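Local atomic coordinates of alpha-catenin-like protein hmp-1 (Caenorhabditis elegans, PDB entry 5H5M), a protein that links the cadherin-catenin complex of adherens junctions to actin filaments and is required for cell migration and cell shape changes during embryonic body enclosure and elongation. Residues V294-D299 and V310-V314; Q192-A197 and N212-Y216; A137-E142 and L200-P204; E35-I41 and L69-Q74. All blocks are in the same frame, centred on the assembly; numbering follows the deposited sequence.

Contact 1 (V294-D299 and V310-V314); sequences VDAEMD and VKQAV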
loop_
_atom_site.group_PDB
_atom_site.type_symbol
_atom_site.label_atom_id
_atom_site.label_comp_id
_atom_site.label_asym_id
_atom_site.label_seq_id
_atom_site.Cartn_x
_atom_site.Cartn_y
_atom_site.Cartn_z
ATOM N N VAL A 294 -6.751 -0.522 -12.161
ATOM C CA VAL A 294 -6.376 -0.686 -13.562
ATOM C C VAL A 294 -7.522 -0.266 -14.484
ATOM O O VAL A 294 -7.291 0.367 -15.517
ATOM C CB VAL A 294 -5.953 -2.135 -13.874
ATOM C CG1 VAL A 294 -5.598 -2.273 -15.334
ATOM C CG2 VAL A 294 -4.763 -2.536 -13.016
ATOM N N ASP A 295 -8.750 -0.609 -14.104
ATOM C CA ASP A 295 -9.932 -0.187 -14.855
ATOM C C ASP A 295 -10.030 1.336 -14.944
ATOM O O ASP A 295 -10.299 1.891 -16.014
ATOM C CB ASP A 295 -11.208 -0.750 -14.220
ATOM C CG ASP A 295 -11.617 -2.086 -14.816
ATOM O OD1 ASP A 295 -12.678 -2.616 -14.423
ATOM O OD2 ASP A 295 -10.883 -2.601 -15.685
ATOM N N ALA A 296 -9.811 2.008 -13.819
ATOM C CA ALA A 296 -9.846 3.466 -13.787
ATOM C C ALA A 296 -8.747 4.060 -14.666
ATOM O O ALA A 296 -8.979 5.027 -15.387
ATOM C CB ALA A 296 -9.715 3.972 -12.354
ATOM N N GLU A 297 -7.558 3.467 -14.610
ATOM C CA GLU A 297 -6.422 3.926 -15.409
ATOM C C GLU A 297 -6.716 3.870 -16.907
ATOM O O GLU A 297 -6.336 4.765 -17.656
ATOM C CB GLU A 297 -5.178 3.093 -15.092
ATOM C CG GLU A 297 -3.909 3.576 -15.778
ATOM C CD GLU A 297 -3.151 4.610 -14.963
ATOM O OE1 GLU A 297 -3.644 4.999 -13.881
ATOM O OE2 GLU A 297 -2.057 5.026 -15.402
ATOM N N MET A 298 -7.400 2.814 -17.333
ATOM C CA MET A 298 -7.743 2.633 -18.740
ATOM C C MET A 298 -8.880 3.552 -19.192
ATOM O O MET A 298 -8.857 4.063 -20.311
ATOM C CB MET A 298 -8.115 1.172 -19.007
ATOM C CG MET A 298 -6.981 0.168 -18.765
ATOM S SD MET A 298 -5.529 0.384 -19.827
ATOM C CE MET A 298 -4.479 1.408 -18.797
ATOM N N ASP A 299 -9.870 3.755 -18.324
ATOM C CA ASP A 299 -11.017 4.601 -18.655
ATOM C C ASP A 299 -10.619 6.060 -18.872
ATOM O O ASP A 299 -11.282 6.788 -19.609
ATOM C CB ASP A 299 -12.085 4.517 -17.560
ATOM C CG ASP A 299 -12.844 3.202 -17.584
ATOM O OD1 ASP A 299 -12.842 2.533 -18.639
ATOM O OD2 ASP A 299 -13.444 2.839 -16.550
ATOM N N VAL A 310 -6.645 -4.727 -22.085
ATOM C CA VAL A 310 -6.312 -4.671 -20.667
ATOM C C VAL A 310 -7.559 -4.848 -19.798
ATOM O O VAL A 310 -7.540 -5.600 -18.825
ATOM C CB VAL A 310 -5.614 -3.342 -20.312
ATOM C CG1 VAL A 310 -5.502 -3.180 -18.810
ATOM C CG2 VAL A 310 -4.240 -3.274 -20.968
ATOM N N LYS A 311 -8.644 -4.167 -20.157
ATOM C CA LYS A 311 -9.903 -4.296 -19.426
ATOM C C LYS A 311 -10.439 -5.724 -19.507
ATOM O O LYS A 311 -11.078 -6.210 -18.572
ATOM C CB LYS A 311 -10.947 -3.309 -19.958
ATOM C CG LYS A 311 -10.582 -1.845 -19.734
ATOM C CD LYS A 311 -11.509 -1.157 -18.746
ATOM C CE LYS A 311 -12.893 -0.960 -19.329
ATOM N NZ LYS A 311 -13.751 -0.127 -18.443
ATOM N N GLN A 312 -10.168 -6.392 -20.623
ATOM C CA GLN A 312 -10.559 -7.785 -20.796
ATOM C C GLN A 312 -9.824 -8.687 -19.802
ATOM O O GLN A 312 -10.424 -9.572 -19.187
ATOM C CB GLN A 312 -10.282 -8.246 -22.226
ATOM C CG GLN A 312 -10.691 -9.682 -22.498
ATOM C CD GLN A 312 -12.183 -9.897 -22.345
ATOM O OE1 GLN A 312 -12.988 -9.209 -22.974
ATOM N NE2 GLN A 312 -12.561 -10.852 -21.502
ATOM N N ALA A 313 -8.525 -8.457 -19.648
ATOM C CA ALA A 313 -7.722 -9.221 -18.703
ATOM C C ALA A 313 -8.196 -8.969 -17.274
ATOM O O ALA A 313 -8.243 -9.888 -16.451
ATOM C CB ALA A 313 -6.249 -8.870 -18.850
ATOM N N VAL A 314 -8.553 -7.720 -16.990
ATOM C CA VAL A 314 -9.085 -7.344 -15.684
ATOM C C VAL A 314 -10.422 -8.030 -15.417
ATOM O O VAL A 314 -10.677 -8.517 -14.314
ATOM C CB VAL A 314 -9.264 -5.819 -15.571
ATOM C CG1 VAL A 314 -10.049 -5.458 -14.318
ATOM C CG2 VAL A 314 -7.907 -5.127 -15.583
HETATM O O HOH W 1 -12.598 -4.657 -16.650
#

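Contact 2 (Q192-A197 and N212-Y216); sequences QVAQAA and NMETY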
loop_
_atom_site.group_PDB
_atom_site.type_symbol
_atom_site.label_atom_id
_atom_site.label_comp_id
_atom_site.label_asym_id
_atom_site.label_seq_id
_atom_site.Cartn_x
_atom_site.Cartn_y
_atom_site.Cartn_z
ATOM N N GLN A 192 -17.372 9.096 16.021
ATOM C CA GLN A 192 -18.786 9.443 15.988
ATOM C C GLN A 192 -19.582 8.353 15.287
ATOM O O GLN A 192 -20.701 8.033 15.694
ATOM C CB GLN A 192 -18.993 10.790 15.293
ATOM C CG GLN A 192 -18.209 11.927 15.925
ATOM C CD GLN A 192 -18.331 13.225 15.148
ATOM O OE1 GLN A 192 -18.961 13.275 14.093
ATOM N NE2 GLN A 192 -17.725 14.285 15.670
ATOM N N VAL A 193 -19.000 7.789 14.231
ATOM C CA VAL A 193 -19.604 6.661 13.530
ATOM C C VAL A 193 -19.754 5.480 14.483
ATOM O O VAL A 193 -20.800 4.833 14.525
ATOM C CB VAL A 193 -18.770 6.230 12.304
ATOM C CG1 VAL A 193 -19.317 4.936 11.709
ATOM C CG2 VAL A 193 -18.750 7.330 11.260
ATOM N N ALA A 194 -18.706 5.217 15.258
ATOM C CA ALA A 194 -18.730 4.146 16.250
ATOM C C ALA A 194 -19.862 4.345 17.256
ATOM O O ALA A 194 -20.643 3.431 17.508
ATOM C CB ALA A 194 -17.393 4.057 16.969
ATOM N N GLN A 195 -19.948 5.548 17.816
ATOM C CA GLN A 195 -20.975 5.867 18.804
ATOM C C GLN A 195 -22.390 5.781 18.233
ATOM O O GLN A 195 -23.322 5.397 18.938
ATOM C CB GLN A 195 -20.737 7.263 19.387
ATOM C CG GLN A 195 -19.495 7.357 20.257
ATOM C CD GLN A 195 -19.499 6.345 21.390
ATOM O OE1 GLN A 195 -20.525 6.113 22.031
ATOM N NE2 GLN A 195 -18.349 5.733 21.638
ATOM N N ALA A 196 -22.546 6.142 16.961
ATOM C CA ALA A 196 -23.843 6.045 16.294
ATOM C C ALA A 196 -24.326 4.596 16.255
ATOM O O ALA A 196 -25.525 4.328 16.349
ATOM C CB ALA A 196 -23.763 6.613 14.886
ATOM N N ALA A 197 -23.384 3.670 16.118
ATOM C CA ALA A 197 -23.700 2.246 16.090
ATOM C C ALA A 197 -24.054 1.745 17.485
ATOM O O ALA A 197 -24.946 0.914 17.645
ATOM C CB ALA A 197 -22.536 1.453 15.517
ATOM N N ASN A 212 -30.041 7.607 11.641
ATOM C CA ASN A 212 -28.831 8.271 12.109
ATOM C C ASN A 212 -27.587 7.453 11.789
ATOM O O ASN A 212 -26.546 8.008 11.445
ATOM C CB ASN A 212 -28.903 8.549 13.611
ATOM C CG ASN A 212 -27.617 9.154 14.153
ATOM O OD1 ASN A 212 -27.386 10.359 14.037
ATOM N ND2 ASN A 212 -26.776 8.319 14.751
ATOM N N MET A 213 -27.696 6.133 11.900
ATOM C CA MET A 213 -26.587 5.262 11.530
ATOM C C MET A 213 -26.287 5.392 10.046
ATOM O O MET A 213 -25.130 5.496 9.643
ATOM C CB MET A 213 -26.884 3.798 11.866
ATOM C CG MET A 213 -25.685 2.887 11.629
ATOM S SD MET A 213 -24.352 3.242 12.796
ATOM C CE MET A 213 -22.897 3.016 11.786
ATOM N N GLU A 214 -27.343 5.393 9.239
ATOM C CA GLU A 214 -27.199 5.428 7.791
ATOM C C GLU A 214 -26.625 6.759 7.319
ATOM O O GLU A 214 -25.867 6.805 6.349
ATOM C CB GLU A 214 -28.547 5.156 7.115
ATOM C CG GLU A 214 -28.449 4.331 5.832
ATOM C CD GLU A 214 -28.096 2.870 6.084
ATOM O OE1 GLU A 214 -27.903 2.477 7.257
ATOM O OE2 GLU A 214 -28.011 2.108 5.099
ATOM N N THR A 215 -26.985 7.837 8.007
ATOM C CA THR A 215 -26.429 9.149 7.705
ATOM C C THR A 215 -24.914 9.144 7.922
ATOM O O THR A 215 -24.152 9.631 7.084
ATOM C CB THR A 215 -27.082 10.251 8.565
ATOM O OG1 THR A 215 -28.441 10.432 8.151
ATOM C CG2 THR A 215 -26.336 11.572 8.414
ATOM N N TYR A 216 -24.487 8.578 9.047
ATOM C CA TYR A 216 -23.067 8.465 9.362
ATOM C C TYR A 216 -22.357 7.491 8.436
ATOM O O TYR A 216 -21.217 7.727 8.033
ATOM C CB TYR A 216 -22.871 8.038 10.820
ATOM C CG TYR A 216 -22.871 9.209 11.767
ATOM C CD1 TYR A 216 -21.696 9.885 12.061
ATOM C CD2 TYR A 216 -24.051 9.660 12.345
ATOM C CE1 TYR A 216 -21.691 10.967 12.918
ATOM C CE2 TYR A 216 -24.058 10.742 13.201
ATOM C CZ TYR A 216 -22.874 11.392 13.484
ATOM O OH TYR A 216 -22.872 12.469 14.335
HETATM O O HOH W 2 -27.709 5.908 15.767
#

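Contact 3 (A137-E142 and L200-P204); sequences AKEGHE and LCHQP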
loop_
_atom_site.group_PDB
_atom_site.type_symbol
_atom_site.label_atom_id
_atom_site.label_comp_id
_atom_site.label_asym_id
_atom_site.label_seq_id
_atom_site.Cartn_x
_atom_site.Cartn_y
_atom_site.Cartn_z
ATOM N N ALA A 137 -25.113 -3.944 15.181
ATOM C CA ALA A 137 -25.910 -2.929 15.862
ATOM C C ALA A 137 -27.399 -3.065 15.541
ATOM O O ALA A 137 -28.249 -2.735 16.365
ATOM C CB ALA A 137 -25.419 -1.538 15.492
ATOM N N LYS A 138 -27.712 -3.555 14.347
ATOM C CA LYS A 138 -29.105 -3.703 13.933
ATOM C C LYS A 138 -29.834 -4.831 14.666
ATOM O O LYS A 138 -31.056 -4.920 14.606
ATOM C CB LYS A 138 -29.191 -3.939 12.420
ATOM C CG LYS A 138 -29.014 -2.687 11.586
ATOM C CD LYS A 138 -29.293 -2.954 10.114
ATOM C CE LYS A 138 -29.119 -1.689 9.287
ATOM N NZ LYS A 138 -29.344 -1.925 7.835
ATOM N N GLU A 139 -29.086 -5.681 15.363
ATOM C CA GLU A 139 -29.661 -6.886 15.958
ATOM C C GLU A 139 -30.419 -6.705 17.293
ATOM O O GLU A 139 -31.490 -7.297 17.447
ATOM C CB GLU A 139 -28.573 -7.948 16.116
ATOM C CG GLU A 139 -28.371 -8.721 14.830
ATOM C CD GLU A 139 -27.875 -10.137 15.056
ATOM O OE1 GLU A 139 -28.105 -10.682 16.161
ATOM O OE2 GLU A 139 -27.276 -10.712 14.119
ATOM N N GLY A 140 -29.914 -5.949 18.271
ATOM C CA GLY A 140 -28.598 -5.342 18.294
ATOM C C GLY A 140 -27.693 -6.090 19.262
ATOM O O GLY A 140 -27.962 -6.175 20.461
ATOM N N HIS A 141 -26.621 -6.657 18.722
ATOM C CA HIS A 141 -25.711 -7.510 19.475
ATOM C C HIS A 141 -24.670 -6.676 20.226
ATOM O O HIS A 141 -23.680 -6.231 19.638
ATOM C CB HIS A 141 -25.034 -8.488 18.518
ATOM C CG HIS A 141 -24.707 -9.811 19.127
ATOM N ND1 HIS A 141 -23.546 -10.035 19.834
ATOM C CD2 HIS A 141 -25.380 -10.986 19.127
ATOM C CE1 HIS A 141 -23.518 -11.290 20.245
ATOM N NE2 HIS A 141 -24.621 -11.889 19.831
ATOM N N GLU A 142 -24.908 -6.465 21.521
ATOM C CA GLU A 142 -24.054 -5.615 22.355
ATOM C C GLU A 142 -22.585 -6.031 22.315
ATOM O O GLU A 142 -21.700 -5.201 22.114
ATOM C CB GLU A 142 -24.553 -5.622 23.806
ATOM C CG GLU A 142 -23.619 -4.935 24.801
ATOM C CD GLU A 142 -23.814 -3.428 24.860
ATOM O OE1 GLU A 142 -24.682 -2.909 24.130
ATOM O OE2 GLU A 142 -23.098 -2.763 25.639
ATOM N N LEU A 200 -27.512 2.824 18.104
ATOM C CA LEU A 200 -28.435 1.987 17.349
ATOM C C LEU A 200 -28.577 0.617 18.002
ATOM O O LEU A 200 -29.676 0.067 18.073
ATOM C CB LEU A 200 -27.973 1.831 15.901
ATOM C CG LEU A 200 -28.803 0.849 15.068
ATOM C CD1 LEU A 200 -30.270 1.269 15.043
ATOM C CD2 LEU A 200 -28.248 0.715 13.652
ATOM N N CYS A 201 -27.462 0.075 18.480
ATOM C CA CYS A 201 -27.454 -1.223 19.147
ATOM C C CYS A 201 -28.386 -1.248 20.357
ATOM O O CYS A 201 -29.091 -2.231 20.589
ATOM C CB CYS A 201 -26.034 -1.590 19.579
ATOM S SG CYS A 201 -25.915 -3.116 20.532
ATOM N N HIS A 202 -28.391 -0.159 21.118
ATOM C CA HIS A 202 -29.183 -0.084 22.340
ATOM C C HIS A 202 -30.671 0.145 22.070
ATOM O O HIS A 202 -31.505 -0.125 22.932
ATOM C CB HIS A 202 -28.635 1.017 23.252
ATOM C CG HIS A 202 -27.301 0.692 23.855
ATOM N ND1 HIS A 202 -26.484 1.650 24.417
ATOM C CD2 HIS A 202 -26.647 -0.484 23.984
ATOM C CE1 HIS A 202 -25.382 1.075 24.866
ATOM N NE2 HIS A 202 -25.455 -0.218 24.618
ATOM N N GLN A 203 -31.003 0.643 20.880
ATOM C CA GLN A 203 -32.403 0.857 20.493
ATOM C C GLN A 203 -32.650 0.498 19.025
ATOM O O GLN A 203 -32.958 1.375 18.218
ATOM C CB GLN A 203 -32.815 2.313 20.727
ATOM C CG GLN A 203 -32.596 2.833 22.138
ATOM C CD GLN A 203 -33.276 4.164 22.374
ATOM O OE1 GLN A 203 -34.477 4.307 22.147
ATOM N NE2 GLN A 203 -32.512 5.149 22.829
ATOM N N PRO A 204 -32.532 -0.794 18.677
ATOM C CA PRO A 204 -32.522 -1.225 17.273
ATOM C C PRO A 204 -33.839 -1.004 16.525
ATOM O O PRO A 204 -33.821 -0.883 15.299
ATOM C CB PRO A 204 -32.212 -2.728 17.370
ATOM C CG PRO A 204 -31.718 -2.950 18.769
ATOM C CD PRO A 204 -32.427 -1.936 19.598
#

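Contact 4 (E35-I41 and L69-Q74); sequences EGHCERI and LRQALQ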
loop_
_atom_site.group_PDB
_atom_site.type_symbol
_atom_site.label_atom_id
_atom_site.label_comp_id
_atom_site.label_asym_id
_atom_site.label_seq_id
_atom_site.Cartn_x
_atom_site.Cartn_y
_atom_site.Cartn_z
ATOM N N GLU A 35 26.319 17.557 2.279
ATOM C CA GLU A 35 26.334 16.523 3.309
ATOM C C GLU A 35 25.118 16.656 4.224
ATOM O O GLU A 35 24.547 15.658 4.652
ATOM C CB GLU A 35 27.626 16.591 4.127
ATOM C CG GLU A 35 28.835 15.983 3.430
ATOM C CD GLU A 35 30.111 16.134 4.234
ATOM O OE1 GLU A 35 30.125 16.936 5.191
ATOM O OE2 GLU A 35 31.103 15.446 3.910
ATOM N N GLY A 36 24.727 17.892 4.519
ATOM C CA GLY A 36 23.539 18.146 5.315
ATOM C C GLY A 36 22.287 17.751 4.557
ATOM O O GLY A 36 21.346 17.199 5.127
ATOM N N HIS A 37 22.286 18.037 3.259
ATOM C CA HIS A 37 21.185 17.669 2.374
ATOM C C HIS A 37 20.996 16.152 2.347
ATOM O O HIS A 37 19.877 15.650 2.466
ATOM C CB HIS A 37 21.450 18.205 0.963
ATOM C CG HIS A 37 20.221 18.336 0.119
ATOM N ND1 HIS A 37 20.147 19.204 -0.951
ATOM C CD2 HIS A 37 19.024 17.708 0.175
ATOM C CE1 HIS A 37 18.957 19.107 -1.512
ATOM N NE2 HIS A 37 18.255 18.205 -0.848
ATOM N N CYS A 38 22.102 15.430 2.200
ATOM C CA CYS A 38 22.080 13.971 2.184
ATOM C C CYS A 38 21.567 13.379 3.495
ATOM O O CYS A 38 20.807 12.410 3.490
ATOM C CB CYS A 38 23.477 13.425 1.894
ATOM S SG CYS A 38 23.596 11.626 1.950
ATOM N N GLU A 39 21.992 13.956 4.614
ATOM C CA GLU A 39 21.600 13.447 5.923
ATOM C C GLU A 39 20.113 13.659 6.203
ATOM O O GLU A 39 19.504 12.887 6.943
ATOM C CB GLU A 39 22.440 14.093 7.027
ATOM C CG GLU A 39 23.915 13.719 6.979
ATOM C CD GLU A 39 24.144 12.218 7.040
ATOM O OE1 GLU A 39 23.447 11.536 7.821
ATOM O OE2 GLU A 39 25.018 11.720 6.299
ATOM N N ARG A 40 19.529 14.699 5.612
ATOM C CA ARG A 40 18.097 14.944 5.762
ATOM C C ARG A 40 17.297 13.897 4.998
ATOM O O ARG A 40 16.220 13.486 5.433
ATOM C CB ARG A 40 17.725 16.352 5.288
ATOM C CG ARG A 40 18.179 17.456 6.231
ATOM C CD ARG A 40 17.511 18.786 5.913
ATOM N NE ARG A 40 17.978 19.358 4.652
ATOM C CZ ARG A 40 19.079 20.093 4.525
ATOM N NH1 ARG A 40 19.841 20.342 5.583
ATOM N NH2 ARG A 40 19.425 20.574 3.339
ATOM N N ILE A 41 17.833 13.473 3.859
ATOM C CA ILE A 41 17.250 12.382 3.087
ATOM C C ILE A 41 17.319 11.081 3.885
ATOM O O ILE A 41 16.332 10.351 3.993
ATOM C CB ILE A 41 17.971 12.201 1.733
ATOM C CG1 ILE A 41 17.788 13.447 0.863
ATOM C CG2 ILE A 41 17.465 10.970 1.009
ATOM C CD1 ILE A 41 18.476 13.360 -0.479
ATOM N N LEU A 69 24.178 5.680 -0.621
ATOM C CA LEU A 69 24.042 7.078 -1.008
ATOM C C LEU A 69 25.088 7.953 -0.311
ATOM O O LEU A 69 25.671 8.843 -0.933
ATOM C CB LEU A 69 22.635 7.585 -0.693
ATOM C CG LEU A 69 22.333 9.040 -1.056
ATOM C CD1 LEU A 69 22.710 9.332 -2.502
ATOM C CD2 LEU A 69 20.863 9.347 -0.810
ATOM N N ARG A 70 25.320 7.701 0.975
ATOM C CA ARG A 70 26.355 8.417 1.718
ATOM C C ARG A 70 27.722 8.212 1.082
ATOM O O ARG A 70 28.459 9.170 0.842
ATOM C CB ARG A 70 26.401 7.963 3.178
ATOM C CG ARG A 70 25.342 8.585 4.067
ATOM C CD ARG A 70 25.402 8.002 5.470
ATOM N NE ARG A 70 24.480 8.676 6.381
ATOM C CZ ARG A 70 24.045 8.150 7.521
ATOM N NH1 ARG A 70 24.441 6.939 7.887
ATOM N NH2 ARG A 70 23.206 8.831 8.290
ATOM N N GLN A 71 28.048 6.950 0.818
ATOM C CA GLN A 71 29.326 6.581 0.224
ATOM C C GLN A 71 29.499 7.206 -1.156
ATOM O O GLN A 71 30.555 7.760 -1.468
ATOM C CB GLN A 71 29.445 5.060 0.132
ATOM C CG GLN A 71 30.734 4.566 -0.498
ATOM C CD GLN A 71 30.700 3.078 -0.787
ATOM O OE1 GLN A 71 29.763 2.378 -0.398
ATOM N NE2 GLN A 71 31.722 2.584 -1.477
ATOM N N ALA A 72 28.455 7.117 -1.974
ATOM C CA ALA A 72 28.486 7.676 -3.319
ATOM C C ALA A 72 28.693 9.186 -3.289
ATOM O O ALA A 72 29.357 9.739 -4.162
ATOM C CB ALA A 72 27.203 7.333 -4.072
ATOM N N LEU A 73 28.128 9.850 -2.285
ATOM C CA LEU A 73 28.277 11.295 -2.171
ATOM C C LEU A 73 29.705 11.661 -1.787
ATOM O O LEU A 73 30.269 12.619 -2.315
ATOM C CB LEU A 73 27.297 11.878 -1.148
ATOM C CG LEU A 73 27.472 13.389 -0.945
ATOM C CD1 LEU A 73 27.220 14.145 -2.249
ATOM C CD2 LEU A 73 26.582 13.921 0.167
ATOM N N GLN A 74 30.284 10.894 -0.869
ATOM C CA GLN A 74 31.653 11.134 -0.426
ATOM C C GLN A 74 32.648 11.012 -1.577
ATOM O O GLN A 74 33.570 11.818 -1.691
ATOM C CB GLN A 74 32.035 10.171 0.702
ATOM C CG GLN A 74 31.356 10.479 2.030
ATOM C CD GLN A 74 31.631 11.896 2.506
ATOM O OE1 GLN A 74 32.785 12.323 2.593
ATOM N NE2 GLN A 74 30.569 12.637 2.805
#

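Contact 1 (V294-D299 and V310-V314)
Helices 276-300 and 305-339 form an antiparallel hairpin, and this contact lies close to its turn. The short segments run at 162° to each other, with axes 9.8 Å apart. Val294, Met298, Val310 and Val314 all point their CA-to-CB bonds toward the partner. Val294 presents CG1 as a knob between two valines one turn apart: Val294 CG1 lies 3.6 Å from Val310 CG1 and 3.7 Å from Val314 CG2. Val310 in turn sits between Val294 and Met298, with Val310 CG1 3.7 Å from Met298 CG. On the inner side helix 345-374 closes the hollow, where Ile369 touches Val294 and Leu373 touches Met298 and Val310. This is the layered core of a four-helix bundle in the M domain. Lys311 lies along the outer side. Its aliphatic part passes Met298, with CG 4.0 Å from Met298 CB, and its NZ reaches Asp299 OD1 at 2.8 Å in a salt bridge. Water 1 lies between Asp295 OD2 (2.8 Å) and Lys311 O (2.9 Å), near enough to donate to either. Asp295 OD2 also rests 3.3 Å from Val314 CG1. The apolar side needs only close fit, while the Asp299-Lys311 salt bridge pairs specific groups and marks the helix register.

Contact 2 (Q192-A197 and N212-Y216)
The two helical segments run antiparallel at 158°, with axes 9.2 Å apart. The backbones come close at two places: the CA atoms of Val193 and Tyr216 are 5.7 Å apart, and those of Ala196 and Met213 are 5.6 Å apart. Ala196 points its small CB toward the partner, which leaves room for larger side chains around it. Met213 fills the space on one flank. Its SD lies 3.5 Å from Ala197 N and 3.7 Å from Ala197 CB, while its CE reaches Val193 CG1 at 4.1 Å. Helices 173-202 and 207-233 are consecutive and pair as a hairpin in a four-helix bundle of the vinculin/alpha-catenin type. Helix 128-137 packs against the same interface: Leu130 touches both Val193 and Met213, and Leu133 touches Ala197. Tyr216 takes the other flank. Gln192 O lies over one face of its ring, and Val193 CG2 meets the ring edge, 4.0 Å from Tyr216 CD1. Gln192 CB packs 3.6 Å from Tyr216 CE1. At the more open margin, water 2 donates to Ala196 O at 2.8 Å and accepts from Asn212 ND2 at 2.8 Å. Asn212 ND2 also lies 3.5 Å from Ala196 CB.

Contact 3 (A137-E142 and L200-P204)
Ala137 comes very near the last turn of helix 173-202: its CA is 4.0 Å from that of Cys201. Such an approach suits small side chains, and Ala137 CB lies 4.1 Å from Cys201 CB. Ala137 O receives a CA-H...O contact from Cys201 CA at 3.3 Å. Leu200 CD2 packs 4.1 Å from Ala137 CB. Lys138 points away, but its CG still rests 4.1 Å from Leu200 CD2, and its backbone O is 3.7 Å from Pro204 CB. Glu139 also points away. The peptide bond between Glu139 and Gly140 is cis, a sharp feature of this interhelical loop. Gly140 N lies 3.5 Å from Pro204 CG. A side chain here would have no room, because an ideal CB would clash with Cys201 O. His141 takes the N-cap position of helix 142-166, and its ND1 makes a weak hydrogen bond to Asn144 N. Glu142 opens that helix. Its CA is 3.6 Å from Cys201 SG, and its OE1 accepts a weak hydrogen bond from His202 NE2 at 2.8 Å. Glu142 OE2 forms a salt bridge with Arg146. The contact sets the loop between helices 128-137 and 142-166 against the C-terminal end of helix 173-202, at one tip of a four-helix bundle. Its chemistry is mostly van der Waals contact, with one weak hydrogen bond, which implies a fit set by shape.

Contact 4 (E35-I41 and L69-Q74)
Apolar packing fills the inner side of this helix pair. Cys38 points toward the partner, and its CB lies 3.6 Å from Leu73 CD2. Its sulphur sits by the neighbouring turn, with SG 4.2 Å from Leu69 CG and 4.1 Å from Arg70 CG. Ile41 CG2 meets Leu69 CD2 at 4.2 Å. Two further helices close over these residues: Ile11 and Phe14 of helix 6-17 touch Ile41, and Leu107 of helix 92-122 touches both Ile41 and Leu69. The setting is antiparallel helix pairing within a helical bundle of the M domain. The segments run at 169° with axes 10.6 Å apart, and segment 69-74 falls in a predicted coiled coil.

Charged and polar links lie along the outer side. Arg70 forms a salt bridge with Glu39, which meets the guanidinium at its edge. Arg70 NH2 donates to Glu39 OE1 at 2.8 Å. Arg70 NE adds weak bonds to Glu39 OE2 at 3.1 Å and Glu39 OE1 at 3.4 Å. One turn along, Gln74 NE2 donates an almost straight hydrogen bond to Glu35 OE2 at 3.1 Å. That carboxylate oxygen also forms a salt bridge with Arg31.

The inner contacts depend on shape and burial. The outer ones pair particular donors with particular acceptors, so they imply a defined alignment of the two antiparallel helices.

Contacts 1, 2 and 4 join antiparallel helices along their flanks, with a buried apolar side. About half of their touching residues are buried. Contact 3, a loop against a helix end, has 3 of 10 buried and little apolar side. Contact 1 lies nearest the chain's centre, about 19 Å between centres, and contact 3 farthest, about 34 Å. Contacts 2 and 3 share helix 173-202 and touch through Met213 and Leu200. Contacts 1 and 4 touch none of the others. Contact 4 lies across the chain's centre from contacts 2 and 3, about 50 and 58 Å away between centres. Contacts 1 and 2 hold a water at the margin, and contacts 1 and 4 have salt bridges there.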